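Local coordinates for protein TetR-family transcriptional regulator (Streptomyces coelicolor A3, PDB 2QIB) that probably binds cis-regulatory DNA through an N-terminal helix-turn-helix domain and regulates transcription, as other TetR-family proteins do, at residues Pro104-Leu109 and Thr163-Leu168; Gly82-Arg87 and Leu208-Glu213; Asp74-Pro79 and Gln130-Gln135. One frame throughout, in Å; residues are numbered along the deposited sequence.

How the interactions relate
From the N terminus, the chain passes the predicted helix-turn-helix and runs along helix 57-75, whose C-terminal end enters interaction 3 with residues 130-135 of helix 119-140 and closes the first loop. Residues 82-87, at the start of helix 84-101, open interaction 2, which closes at 208-213, the C-terminal end of helix 198-209 and the loop that follows. Interaction 1, between helices 103-116 and 147-168, is nested inside that long loop and lies across the chain's centre from interaction 2, about 29 Å between centres. Interaction 3 crosses both others along the chain. It touches interaction 2 where Arg87 CD packs against Pro79 O at 3.6 Å; interaction 1 touches neither.

Interaction 1. Residues Pro104-Leu109 and Thr163-Leu168; sequences PGFSAL and TALLWL
Phe106 of helix 103-116 brings CE2 of its ring to 3.4 Å from Leu165 CD2 of helix 147-168. The ring also meets Leu168, where CD2 is 3.9 Å from Leu168 CD1, and more loosely Ala164, so Ala164, Leu165 and Leu168, about a turn of the partner helix, all meet the CD2-CE2 side of the ring. All three approach the ring obliquely, and the side chains of Leu165 and Leu168 each cross that of Phe106 at about a right angle. The CB of Phe106 already points at the partner helix, and chi1 of -175° sets CG anti to the backbone N. Ser107 adds a mixed contact: its OG sits 3.3 Å from Leu168 CD1, while its CA rests against Leu165 CD2. The hydroxyl also hydrogen-bonds a water, with OG 2.8 Å from the water oxygen, and that water donates to Leu165 O, giving the otherwise apolar contact a polar bridge. Within its own helix, Ser107 OG is held by Gly103 O. Helix 84-101 completes the surroundings, with Val99 touching Ala164 and Leu168 and Tyr95 touching Ala164. The short helical segments approach to 10.1 Å between axes at -120°, which leaves room for the side chains between them. Such steep helix-on-helix packing is consistent with the all-helical C-terminal domain that in TetR-family regulators usually binds ligand and dimerises.

Interaction 2. Residues Gly82-Arg87 and Leu208-Glu213; sequences GPLGAR and LADEPE
Pro83 lays its ring against Pro212, CG meeting CD at 3.7 Å with the two rings crossing at about a right angle. Pro83 is the N-cap residue of helix 84-101, and the contact is built around the first turn of that helix in the all-helical TetR-type C-terminal domain. Beside the prolines, Pro83 CA makes a CA-H...O contact with Asp210 O at 3.5 Å, and its CB lies near both that carbonyl and the Glu211 carboxylate. Glu211 carries the polar part. Its chain is bent at chi2 (-63°), which turns CD back toward the helix start, and OE2 accepts from Gly85 N at 2.9 Å through its syn lone pair, with an N-H...O angle of 157°. Gly85 has no side chain to obstruct this approach; a CB there would come tight against OE2. Waters extend the grip: one donates to Glu211 OE2 and accepts from Leu84 N, while another donates to OE1 and accepts weakly from Ala86 N. The carboxylate thus meets the first-turn N-H groups directly and through water, and the positive end of the helix dipole would probably stabilise its negative charge. Leu84 reaches back with CD1, 3.9 Å from Asp210 OD2, and also lies over one face of the Arg87 guanidinium, offset toward its rim. His139 holds Arg87 NH1, and NE and NH2 close side-on upon a single oxygen: NH2, 2.8 Å from Gly82 O, lies in the carbonyl plane, and NE, 2.9 Å from the same atom, comes from above that plane.

Interaction 3. Residues Asp74-Pro79 and Gln130-Gln135; sequences DRFVEP and QAAYVQ
This is an apolar contact with a water-bridged margin, made where the chain leaves helix 57-75 and passes the flank of helix 119-140. Phe76 carries it: ring atom CE2 lies 3.7 Å from Ala132 CB, and CD2 is 3.6 Å from Ala132 N, so the ring meets the helix backbone obliquely as well as the methyl group. Ala131 CB touches CD2 at 4.2 Å. The small alanines let the ring come this near. One turn on, Gln135 brings CG to 4.0 Å from Phe76 CB. Chi2 of -51° puts a bend in the glutamine chain; OE1 is 2.6 Å from a water that is also 2.7 Å from Phe76 O and takes a weak bond from Glu78 N. An alanine in place of Phe76 would probably open a gap beside Ala131 and Ala132 and leave this part of the chain less firmly held against helix 119-140. Beyond the pair, Val91 of helix 84-101 and Val128 of helix 119-140 also pack on Phe76, and Ile157 of helix 147-168 touches Ala132, so the ring is wedged between helices 84-101 and 119-140, with helix 147-168 next to the latter.

Interaction 1. Residues Pro104-Leu109 and Thr163-Leu168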
loop_
_atom_site.group_PDB
_atom_site.type_symbol
_atom_site.label_atom_id
_atom_site.label_comp_id
_atom_site.label_asym_id
_atom_site.label_seq_id
_atom_site.Cartn_x
_atom_site.Cartn_y
_atom_site.Cartn_z
ATOM N N PRO A 104 7.157 -15.657 -4.838
ATOM C CA PRO A 104 8.258 -14.969 -5.489
ATOM C C PRO A 104 7.824 -14.099 -6.662
ATOM O O PRO A 104 8.332 -12.989 -6.810
ATOM C CB PRO A 104 9.190 -16.119 -5.900
ATOM C CG PRO A 104 8.940 -17.147 -4.838
ATOM C CD PRO A 104 7.413 -17.102 -4.729
ATOM N N GLY A 105 6.868 -14.560 -7.462
ATOM C CA GLY A 105 6.361 -13.741 -8.574
ATOM C C GLY A 105 5.543 -12.531 -8.124
ATOM O O GLY A 105 5.662 -11.423 -8.699
ATOM N N PHE A 106 4.719 -12.749 -7.097
ATOM C CA PHE A 106 3.948 -11.670 -6.448
ATOM C C PHE A 106 4.881 -10.572 -5.914
ATOM O O PHE A 106 4.670 -9.364 -6.203
ATOM C CB PHE A 106 3.120 -12.296 -5.315
ATOM C CG PHE A 106 2.180 -11.348 -4.630
ATOM C CD1 PHE A 106 0.904 -11.124 -5.163
ATOM C CD2 PHE A 106 2.524 -10.744 -3.413
ATOM C CE1 PHE A 106 -0.009 -10.256 -4.503
ATOM C CE2 PHE A 106 1.597 -9.874 -2.747
ATOM C CZ PHE A 106 0.372 -9.617 -3.323
ATOM N N SER A 107 5.922 -10.977 -5.186
ATOM C CA SER A 107 6.861 -9.996 -4.622
ATOM C C SER A 107 7.514 -9.227 -5.750
ATOM O O SER A 107 7.598 -8.004 -5.705
ATOM C CB SER A 107 7.947 -10.638 -3.765
ATOM O OG SER A 107 7.345 -11.233 -2.639
ATOM N N ALA A 108 7.965 -9.944 -6.778
ATOM C CA ALA A 108 8.658 -9.273 -7.889
ATOM C C ALA A 108 7.745 -8.290 -8.608
ATOM O O ALA A 108 8.151 -7.155 -8.925
ATOM C CB ALA A 108 9.269 -10.318 -8.864
ATOM N N LEU A 109 6.505 -8.694 -8.870
ATOM C CA LEU A 109 5.543 -7.848 -9.571
ATOM C C LEU A 109 5.213 -6.610 -8.755
ATOM O O LEU A 109 5.180 -5.494 -9.283
ATOM C CB LEU A 109 4.255 -8.607 -9.861
ATOM C CG LEU A 109 3.099 -7.844 -10.508
ATOM C CD1 LEU A 109 3.462 -7.393 -11.914
ATOM C CD2 LEU A 109 1.863 -8.677 -10.517
ATOM N N THR A 163 0.916 -5.760 3.800
ATOM C CA THR A 163 1.035 -6.772 4.841
ATOM C C THR A 163 1.478 -8.101 4.225
ATOM O O THR A 163 2.381 -8.758 4.760
ATOM C CB THR A 163 -0.272 -6.909 5.637
ATOM O OG1 THR A 163 -0.506 -5.687 6.368
ATOM C CG2 THR A 163 -0.213 -8.051 6.637
ATOM N N ALA A 164 0.844 -8.504 3.124
ATOM C CA ALA A 164 1.213 -9.774 2.485
ATOM C C ALA A 164 2.657 -9.718 1.953
ATOM O O ALA A 164 3.417 -10.672 2.107
ATOM C CB ALA A 164 0.234 -10.096 1.330
ATOM N N LEU A 165 3.055 -8.589 1.368
ATOM C CA LEU A 165 4.414 -8.453 0.825
ATOM C C LEU A 165 5.455 -8.486 1.955
ATOM O O LEU A 165 6.522 -9.144 1.855
ATOM C CB LEU A 165 4.546 -7.132 0.052
ATOM C CG LEU A 165 3.791 -7.094 -1.267
ATOM C CD1 LEU A 165 3.725 -5.650 -1.773
ATOM C CD2 LEU A 165 4.485 -8.075 -2.310
ATOM N N LEU A 166 5.135 -7.824 3.070
ATOM C CA LEU A 166 6.054 -7.814 4.188
ATOM C C LEU A 166 6.125 -9.207 4.810
ATOM O O LEU A 166 7.195 -9.619 5.298
ATOM C CB LEU A 166 5.631 -6.750 5.228
ATOM C CG LEU A 166 5.829 -5.310 4.711
ATOM C CD1 LEU A 166 4.992 -4.292 5.521
ATOM C CD2 LEU A 166 7.358 -4.929 4.719
ATOM N N TRP A 167 4.991 -9.929 4.796
ATOM C CA TRP A 167 4.935 -11.300 5.330
ATOM C C TRP A 167 5.912 -12.193 4.550
ATOM O O TRP A 167 6.754 -12.888 5.154
ATOM C CB TRP A 167 3.523 -11.861 5.304
ATOM C CG TRP A 167 3.490 -13.331 5.606
ATOM C CD1 TRP A 167 3.809 -13.954 6.788
ATOM C CD2 TRP A 167 3.163 -14.367 4.675
ATOM N NE1 TRP A 167 3.633 -15.339 6.656
ATOM C CE2 TRP A 167 3.255 -15.603 5.362
ATOM C CE3 TRP A 167 2.740 -14.359 3.331
ATOM C CZ2 TRP A 167 2.963 -16.834 4.729
ATOM C CZ3 TRP A 167 2.464 -15.578 2.694
ATOM C CH2 TRP A 167 2.561 -16.791 3.399
ATOM N N LEU A 168 5.872 -12.075 3.233
ATOM C CA LEU A 168 6.727 -12.908 2.347
ATOM C C LEU A 168 8.225 -12.728 2.578
ATOM O O LEU A 168 9.028 -13.650 2.308
ATOM C CB LEU A 168 6.394 -12.638 0.899
ATOM C CG LEU A 168 5.095 -13.212 0.350
ATOM C CD1 LEU A 168 4.889 -12.660 -1.045
ATOM C CD2 LEU A 168 5.153 -14.752 0.309
HETATM O O HOH W 1 7.954 -9.503 -0.555
#

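Interaction 2. Residues Gly82-Arg87 and Leu208-Glu213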
loop_
_atom_site.group_PDB
_atom_site.type_symbol
_atom_site.label_atom_id
_atom_site.label_comp_id
_atom_site.label_asym_id
_atom_site.label_seq_id
_atom_site.Cartn_x
_atom_site.Cartn_y
_atom_site.Cartn_z
ATOM N N GLY A 82 -23.906 -14.442 8.062
ATOM C CA GLY A 82 -23.219 -14.440 9.361
ATOM C C GLY A 82 -22.408 -13.170 9.604
ATOM O O GLY A 82 -22.404 -12.267 8.764
ATOM N N PRO A 83 -21.686 -13.106 10.739
ATOM C CA PRO A 83 -20.937 -11.887 11.114
ATOM C C PRO A 83 -19.939 -11.531 10.001
ATOM O O PRO A 83 -19.330 -12.427 9.410
ATOM C CB PRO A 83 -20.128 -12.316 12.339
ATOM C CG PRO A 83 -20.748 -13.531 12.833
ATOM C CD PRO A 83 -21.491 -14.204 11.699
ATOM N N LEU A 84 -19.776 -10.238 9.736
ATOM C CA LEU A 84 -18.935 -9.784 8.618
ATOM C C LEU A 84 -17.464 -10.102 8.838
ATOM O O LEU A 84 -16.761 -10.438 7.891
ATOM C CB LEU A 84 -19.139 -8.296 8.350
ATOM C CG LEU A 84 -20.321 -7.982 7.433
ATOM C CD1 LEU A 84 -21.645 -8.229 8.147
ATOM C CD2 LEU A 84 -20.248 -6.560 6.859
ATOM N N GLY A 85 -17.005 -9.993 10.083
ATOM C CA GLY A 85 -15.587 -10.237 10.389
ATOM C C GLY A 85 -15.172 -11.634 9.957
ATOM O O GLY A 85 -14.123 -11.817 9.328
ATOM N N ALA A 86 -16.011 -12.627 10.276
ATOM C CA ALA A 86 -15.722 -14.010 9.892
ATOM C C ALA A 86 -15.670 -14.216 8.374
ATOM O O ALA A 86 -14.880 -15.035 7.897
ATOM C CB ALA A 86 -16.770 -14.973 10.534
ATOM N N ARG A 87 -16.524 -13.517 7.633
ATOM C CA ARG A 87 -16.497 -13.577 6.167
ATOM C C ARG A 87 -15.148 -13.069 5.686
ATOM O O ARG A 87 -14.486 -13.688 4.833
ATOM C CB ARG A 87 -17.553 -12.652 5.582
ATOM C CG ARG A 87 -18.993 -12.885 6.117
ATOM C CD ARG A 87 -19.963 -11.982 5.376
ATOM N NE ARG A 87 -21.229 -11.875 6.102
ATOM C CZ ARG A 87 -22.216 -11.067 5.728
ATOM N NH1 ARG A 87 -22.097 -10.319 4.635
ATOM N NH2 ARG A 87 -23.339 -11.032 6.437
ATOM N N LEU A 208 -20.498 -3.534 13.497
ATOM C CA LEU A 208 -20.193 -4.146 14.796
ATOM C C LEU A 208 -21.389 -4.771 15.556
ATOM O O LEU A 208 -21.203 -5.672 16.353
ATOM C CB LEU A 208 -19.423 -3.163 15.670
ATOM C CG LEU A 208 -18.107 -2.747 15.017
ATOM C CD1 LEU A 208 -17.499 -1.554 15.747
ATOM C CD2 LEU A 208 -17.107 -3.926 14.945
ATOM N N ALA A 209 -22.615 -4.322 15.277
ATOM C CA ALA A 209 -23.810 -4.934 15.880
ATOM C C ALA A 209 -24.046 -6.348 15.321
ATOM O O ALA A 209 -24.761 -7.160 15.921
ATOM C CB ALA A 209 -25.045 -4.055 15.645
ATOM N N ASP A 210 -23.460 -6.630 14.159
ATOM C CA ASP A 210 -23.603 -7.927 13.507
ATOM C C ASP A 210 -22.575 -8.950 14.001
ATOM O O ASP A 210 -22.631 -10.123 13.608
ATOM C CB ASP A 210 -23.498 -7.787 11.972
ATOM C CG ASP A 210 -24.792 -7.263 11.325
ATOM O OD1 ASP A 210 -25.856 -7.275 11.975
ATOM O OD2 ASP A 210 -24.740 -6.849 10.136
ATOM N N GLU A 211 -21.625 -8.504 14.825
ATOM C CA GLU A 211 -20.661 -9.407 15.444
ATOM C C GLU A 211 -21.277 -10.014 16.710
ATOM O O GLU A 211 -21.985 -9.315 17.424
ATOM C CB GLU A 211 -19.391 -8.640 15.834
ATOM C CG GLU A 211 -18.542 -8.085 14.669
ATOM C CD GLU A 211 -17.979 -9.178 13.759
ATOM O OE1 GLU A 211 -17.322 -10.118 14.274
ATOM O OE2 GLU A 211 -18.177 -9.066 12.530
ATOM N N PRO A 212 -21.000 -11.296 17.011
ATOM C CA PRO A 212 -21.539 -11.840 18.270
ATOM C C PRO A 212 -20.810 -11.214 19.469
ATOM O O PRO A 212 -19.632 -10.843 19.350
ATOM C CB PRO A 212 -21.214 -13.327 18.181
ATOM C CG PRO A 212 -20.001 -13.385 17.293
ATOM C CD PRO A 212 -20.200 -12.292 16.277
ATOM N N GLU A 213 -21.498 -11.080 20.596
ATOM C CA GLU A 213 -20.864 -10.459 21.763
ATOM C C GLU A 213 -19.628 -11.228 22.239
ATOM O O GLU A 213 -18.700 -10.615 22.764
ATOM C CB GLU A 213 -21.850 -10.211 22.915
ATOM C CG GLU A 213 -22.310 -11.447 23.658
ATOM C CD GLU A 213 -23.095 -11.106 24.929
ATOM O OE1 GLU A 213 -23.176 -9.910 25.300
ATOM O OE2 GLU A 213 -23.634 -12.041 25.563
HETATM O O HOH W 2 -20.233 -7.914 11.434
HETATM O O HOH W 3 -16.845 -12.355 13.047
#

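Interaction 3. Residues Asp74-Pro79 and Gln130-Gln135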
loop_
_atom_site.group_PDB
_atom_site.type_symbol
_atom_site.label_atom_id
_atom_site.label_comp_id
_atom_site.label_asym_id
_atom_site.label_seq_id
_atom_site.Cartn_x
_atom_site.Cartn_y
_atom_site.Cartn_z
ATOM N N ASP A 74 -11.588 -14.179 -8.029
ATOM C CA ASP A 74 -12.632 -15.150 -7.728
ATOM C C ASP A 74 -12.575 -15.573 -6.273
ATOM O O ASP A 74 -13.619 -15.836 -5.657
ATOM C CB ASP A 74 -12.512 -16.406 -8.600
ATOM C CG ASP A 74 -13.026 -16.175 -10.008
ATOM O OD1 ASP A 74 -13.643 -15.101 -10.265
ATOM O OD2 ASP A 74 -12.819 -17.075 -10.856
ATOM N N ARG A 75 -11.367 -15.585 -5.712
ATOM C CA ARG A 75 -11.192 -15.941 -4.303
ATOM C C ARG A 75 -11.831 -14.927 -3.374
ATOM O O ARG A 75 -12.102 -15.247 -2.228
ATOM C CB ARG A 75 -9.712 -16.142 -3.942
ATOM C CG ARG A 75 -9.100 -17.417 -4.578
ATOM C CD ARG A 75 -7.649 -17.577 -4.131
ATOM N NE ARG A 75 -6.939 -18.509 -4.997
ATOM C CZ ARG A 75 -5.976 -19.341 -4.604
ATOM N NH1 ARG A 75 -5.619 -19.434 -3.318
ATOM N NH2 ARG A 75 -5.373 -20.099 -5.518
ATOM N N PHE A 76 -12.069 -13.707 -3.863
ATOM C CA PHE A 76 -12.726 -12.661 -3.036
ATOM C C PHE A 76 -14.229 -12.885 -2.814
ATOM O O PHE A 76 -14.839 -12.227 -1.959
ATOM C CB PHE A 76 -12.539 -11.273 -3.660
ATOM C CG PHE A 76 -11.100 -10.817 -3.746
ATOM C CD1 PHE A 76 -10.125 -11.282 -2.873
ATOM C CD2 PHE A 76 -10.745 -9.893 -4.715
ATOM C CE1 PHE A 76 -8.808 -10.804 -2.952
ATOM C CE2 PHE A 76 -9.434 -9.424 -4.810
ATOM C CZ PHE A 76 -8.473 -9.891 -3.929
ATOM N N VAL A 77 -14.829 -13.787 -3.595
ATOM C CA VAL A 77 -16.272 -13.966 -3.562
ATOM C C VAL A 77 -16.603 -14.825 -2.355
ATOM O O VAL A 77 -16.048 -15.912 -2.206
ATOM C CB VAL A 77 -16.807 -14.608 -4.867
ATOM C CG1 VAL A 77 -18.324 -14.822 -4.746
ATOM C CG2 VAL A 77 -16.482 -13.699 -6.067
ATOM N N GLU A 78 -17.505 -14.331 -1.505
ATOM C CA GLU A 78 -17.815 -14.964 -0.201
ATOM C C GLU A 78 -19.283 -14.688 0.109
ATOM O O GLU A 78 -19.738 -13.565 -0.071
ATOM C CB GLU A 78 -16.920 -14.341 0.891
ATOM C CG GLU A 78 -17.135 -14.902 2.314
ATOM C CD GLU A 78 -16.784 -16.393 2.457
ATOM O OE1 GLU A 78 -15.945 -16.908 1.693
ATOM O OE2 GLU A 78 -17.327 -17.060 3.375
ATOM N N PRO A 79 -20.057 -15.722 0.522
ATOM C CA PRO A 79 -21.487 -15.530 0.800
ATOM C C PRO A 79 -21.738 -14.449 1.845
ATOM O O PRO A 79 -20.965 -14.313 2.812
ATOM C CB PRO A 79 -21.933 -16.890 1.365
ATOM C CG PRO A 79 -20.967 -17.845 0.822
ATOM C CD PRO A 79 -19.643 -17.112 0.750
ATOM N N GLN A 130 -9.701 -3.335 -7.680
ATOM C CA GLN A 130 -11.098 -2.960 -7.843
ATOM C C GLN A 130 -12.083 -4.114 -7.517
ATOM O O GLN A 130 -13.117 -3.881 -6.915
ATOM C CB GLN A 130 -11.313 -2.407 -9.267
ATOM C CG GLN A 130 -12.759 -2.075 -9.560
ATOM C CD GLN A 130 -13.241 -0.826 -8.836
ATOM O OE1 GLN A 130 -12.450 -0.074 -8.258
ATOM N NE2 GLN A 130 -14.545 -0.576 -8.904
ATOM N N ALA A 131 -11.759 -5.353 -7.887
ATOM C CA ALA A 131 -12.581 -6.521 -7.532
ATOM C C ALA A 131 -12.723 -6.652 -6.011
ATOM O O ALA A 131 -13.844 -6.886 -5.499
ATOM C CB ALA A 131 -11.976 -7.795 -8.105
ATOM N N ALA A 132 -11.616 -6.438 -5.288
ATOM C CA ALA A 132 -11.674 -6.439 -3.813
ATOM C C ALA A 132 -12.631 -5.353 -3.320
ATOM O O ALA A 132 -13.509 -5.618 -2.465
ATOM C CB ALA A 132 -10.261 -6.225 -3.198
ATOM N N TYR A 133 -12.482 -4.143 -3.852
ATOM C CA TYR A 133 -13.318 -3.001 -3.495
ATOM C C TYR A 133 -14.828 -3.311 -3.679
ATOM O O TYR A 133 -15.648 -3.101 -2.768
ATOM C CB TYR A 133 -12.872 -1.796 -4.356
ATOM C CG TYR A 133 -13.635 -0.522 -4.099
ATOM C CD1 TYR A 133 -13.431 0.217 -2.930
ATOM C CD2 TYR A 133 -14.549 -0.041 -5.040
ATOM C CE1 TYR A 133 -14.126 1.412 -2.693
ATOM C CE2 TYR A 133 -15.268 1.157 -4.806
ATOM C CZ TYR A 133 -15.022 1.875 -3.646
ATOM O OH TYR A 133 -15.738 3.048 -3.392
ATOM N N VAL A 134 -15.179 -3.819 -4.858
ATOM C CA VAL A 134 -16.568 -4.168 -5.170
ATOM C C VAL A 134 -17.135 -5.198 -4.166
ATOM O O VAL A 134 -18.289 -5.093 -3.720
ATOM C CB VAL A 134 -16.671 -4.658 -6.629
ATOM C CG1 VAL A 134 -18.068 -5.350 -6.892
ATOM C CG2 VAL A 134 -16.470 -3.456 -7.576
ATOM N N GLN A 135 -16.342 -6.206 -3.838
ATOM C CA GLN A 135 -16.812 -7.217 -2.872
ATOM C C GLN A 135 -17.010 -6.653 -1.475
ATOM O O GLN A 135 -17.998 -6.953 -0.805
ATOM C CB GLN A 135 -15.880 -8.429 -2.838
ATOM C CG GLN A 135 -15.932 -9.289 -4.128
ATOM C CD GLN A 135 -17.387 -9.674 -4.522
ATOM O OE1 GLN A 135 -18.140 -10.212 -3.727
ATOM N NE2 GLN A 135 -17.770 -9.363 -5.758
HETATM O O HOH W 4 -17.425 -11.443 -1.530
#